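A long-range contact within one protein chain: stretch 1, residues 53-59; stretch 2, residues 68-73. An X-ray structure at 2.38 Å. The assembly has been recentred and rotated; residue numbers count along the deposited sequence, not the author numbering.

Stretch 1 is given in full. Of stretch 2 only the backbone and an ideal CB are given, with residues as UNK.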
# COMPACT_ATOMS: atom_id res chain seq x y z
N GLN A 53 28.59 0.26 0.32
CA GLN A 53 27.25 0.60 -0.15
C GLN A 53 26.39 -0.65 -0.33
O GLN A 53 25.17 -0.60 -0.10
CB GLN A 53 27.33 1.38 -1.46
CG GLN A 53 26.00 1.90 -1.97
CD GLN A 53 25.27 2.74 -0.95
OE1 GLN A 53 25.88 3.44 -0.15
NE2 GLN A 53 23.94 2.65 -0.95
N TRP A 54 27.00 -1.77 -0.74
CA TRP A 54 26.25 -3.01 -0.88
C TRP A 54 25.64 -3.45 0.44
O TRP A 54 24.53 -4.00 0.46
CB TRP A 54 27.15 -4.11 -1.44
CG TRP A 54 26.48 -5.46 -1.52
CD1 TRP A 54 26.33 -6.37 -0.51
CD2 TRP A 54 25.88 -6.04 -2.68
NE1 TRP A 54 25.67 -7.48 -0.97
CE2 TRP A 54 25.37 -7.30 -2.30
CE3 TRP A 54 25.71 -5.62 -4.01
CZ2 TRP A 54 24.72 -8.15 -3.20
CZ3 TRP A 54 25.05 -6.46 -4.89
CH2 TRP A 54 24.57 -7.71 -4.48
N VAL A 55 26.33 -3.21 1.56
CA VAL A 55 25.80 -3.62 2.85
C VAL A 55 24.69 -2.67 3.30
O VAL A 55 23.79 -3.07 4.05
CB VAL A 55 26.93 -3.70 3.90
CG1 VAL A 55 27.05 -2.41 4.71
CG2 VAL A 55 26.72 -4.90 4.80
N LYS A 56 24.73 -1.41 2.85
CA LYS A 56 23.72 -0.42 3.20
C LYS A 56 22.49 -0.53 2.32
O LYS A 56 21.40 -0.14 2.75
CB LYS A 56 24.34 0.98 3.09
CG LYS A 56 23.61 2.07 3.87
CD LYS A 56 24.34 3.41 3.73
CE LYS A 56 25.59 3.49 4.59
NZ LYS A 56 25.29 3.67 6.03
N GLU A 57 22.63 -1.06 1.10
CA GLU A 57 21.52 -1.22 0.17
C GLU A 57 20.79 -2.54 0.35
O GLU A 57 19.59 -2.62 0.07
CB GLU A 57 22.03 -1.13 -1.28
CG GLU A 57 20.96 -0.79 -2.29
CD GLU A 57 20.43 0.62 -2.12
OE1 GLU A 57 21.18 1.57 -2.40
OE2 GLU A 57 19.27 0.77 -1.68
N VAL A 58 21.49 -3.57 0.83
CA VAL A 58 20.89 -4.89 1.05
C VAL A 58 20.11 -4.95 2.35
O VAL A 58 19.36 -5.92 2.57
CB VAL A 58 22.03 -5.93 0.97
CG1 VAL A 58 21.66 -7.22 1.69
CG2 VAL A 58 22.39 -6.21 -0.49
N LYS A 59 20.24 -3.95 3.20
CA LYS A 59 19.48 -3.87 4.45
C LYS A 59 18.02 -3.58 4.14
O LYS A 59 17.70 -2.48 3.67
CB LYS A 59 20.07 -2.77 5.34
CG LYS A 59 20.02 -3.05 6.83
CD LYS A 59 20.00 -1.76 7.64
CE LYS A 59 20.38 -1.97 9.09
NZ LYS A 59 19.74 -0.96 9.99
N UNK A 68 19.84 -11.34 -0.33
CA UNK A 68 21.11 -10.95 -0.96
C UNK A 68 20.98 -11.08 -2.48
O UNK A 68 21.19 -12.18 -3.03
CB UNK A 68 22.27 -11.81 -0.44
N UNK A 69 20.61 -10.00 -3.17
CA UNK A 69 20.72 -9.95 -4.64
C UNK A 69 21.91 -10.68 -5.25
O UNK A 69 22.95 -10.87 -4.61
CB UNK A 69 20.78 -8.49 -5.08
N UNK A 70 21.75 -11.09 -6.51
CA UNK A 70 22.90 -11.44 -7.34
C UNK A 70 23.63 -10.18 -7.80
O UNK A 70 24.86 -10.13 -7.78
CB UNK A 70 22.46 -12.27 -8.55
N UNK A 71 22.87 -9.15 -8.18
CA UNK A 71 23.40 -7.81 -8.37
C UNK A 71 22.32 -6.80 -8.04
O UNK A 71 21.12 -7.11 -8.04
CB UNK A 71 23.91 -7.61 -9.80
N UNK A 72 22.75 -5.58 -7.73
CA UNK A 72 21.87 -4.42 -7.58
C UNK A 72 22.23 -3.43 -8.68
O UNK A 72 23.39 -3.02 -8.81
CB UNK A 72 22.00 -3.78 -6.19
N UNK A 73 21.23 -3.04 -9.48
CA UNK A 73 21.37 -1.91 -10.38
C UNK A 73 20.82 -0.66 -9.71
O UNK A 73 19.92 -0.73 -8.87
CB UNK A 73 20.66 -2.18 -11.71

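Stretch 1 presents to stretch 2 the six-membered ring of Trp54, the aliphatic part of Glu57 and the branched side chain of Val58, so what it offers is almost wholly apolar. The strand at 71-73 runs nearly at right angles to the helix, at 84°, and side chains of stretch 1 meet both side chains and backbone of stretch 2, with no hydrogen bond between them.

At position 68 the CA-to-CB bond points sideways, and the ideal CB lies 5.1 Å from Val58 CG1 and 5.2 Å from Trp54 CZ2. With phi/psi of -127/93 the backbone is extended, and a small or medium residue, preferably with a methyl group to offer Val58, would suit; a polar group could be carried as well. The residue is Thr68, in the p rotamer. Its CG2 approaches Val58 CG1 at 4.3 Å, while OG1 is hydrogen-bonded elsewhere in the structure.

Position 69 points toward stretch 1, its ideal CB only 3.9 Å from Trp54 CH2 and 5.4 Å from Val58 CG2. Little room remains in the direction of the indole, so a compact apolar side chain is favoured: alanine, valine or proline, the last compatible with a phi of -35°. Pro69 is found. Its CB packs against Trp54 CH2 at 3.8 Å and its CG reaches Val58 CG2 at 4.0 Å. The carbonyl Pro69 O lies at the edge of the indole, 3.5 Å from Trp54 CZ2.

Position 70 directs its CB away, with nothing of stretch 1 within 5.5 Å; this contact hardly restricts the choice, and Ala70 occupies it. Position 71 also points away, its ideal CB 5.2 Å from Trp54 CZ3, and many residues would be tolerated. In Ala71 it is the backbone that makes the nearest approach, CA lying 4.1 Å from Trp54 CH2 at the ring edge.

Position 72 points toward the helix, its ideal CB 4.3 Å from Trp54 CZ3 and 5.0 Å from Glu57 CG. The space bounded by Trp54, Glu57 and Val58 invites a longer aliphatic chain; isoleucine, leucine or methionine would all be plausible. Ile72, with chi1 m and chi2 t, extends CD1 over one face of the indole, 4.1 Å from the centroid of the six-membered ring of Trp54, in a CH-pi contact. Ile72 CD1 also lies 3.8 Å from Val58 CG2 and 3.9 Å from Glu57 CG, and Ile72 CG1 packs against Trp54 CZ3 at 3.9 Å.

Position 73 is out of reach of stretch 1, which sets no preference; it is Ala73.

Stretch 2 (68-73) TPAAIA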
# COMPACT_ATOMS: atom_id res chain seq x y z
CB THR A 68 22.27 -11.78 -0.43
OG1 THR A 68 21.92 -13.18 -0.45
CG2 THR A 68 22.59 -11.35 0.99
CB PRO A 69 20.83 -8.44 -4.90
CG PRO A 69 20.36 -7.75 -3.59
CD PRO A 69 19.84 -8.85 -2.70
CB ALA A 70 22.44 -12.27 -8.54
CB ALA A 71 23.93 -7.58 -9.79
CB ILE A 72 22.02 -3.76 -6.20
CG1 ILE A 72 21.61 -4.70 -5.07
CG2 ILE A 72 21.18 -2.49 -6.16
CD1 ILE A 72 22.08 -4.23 -3.71
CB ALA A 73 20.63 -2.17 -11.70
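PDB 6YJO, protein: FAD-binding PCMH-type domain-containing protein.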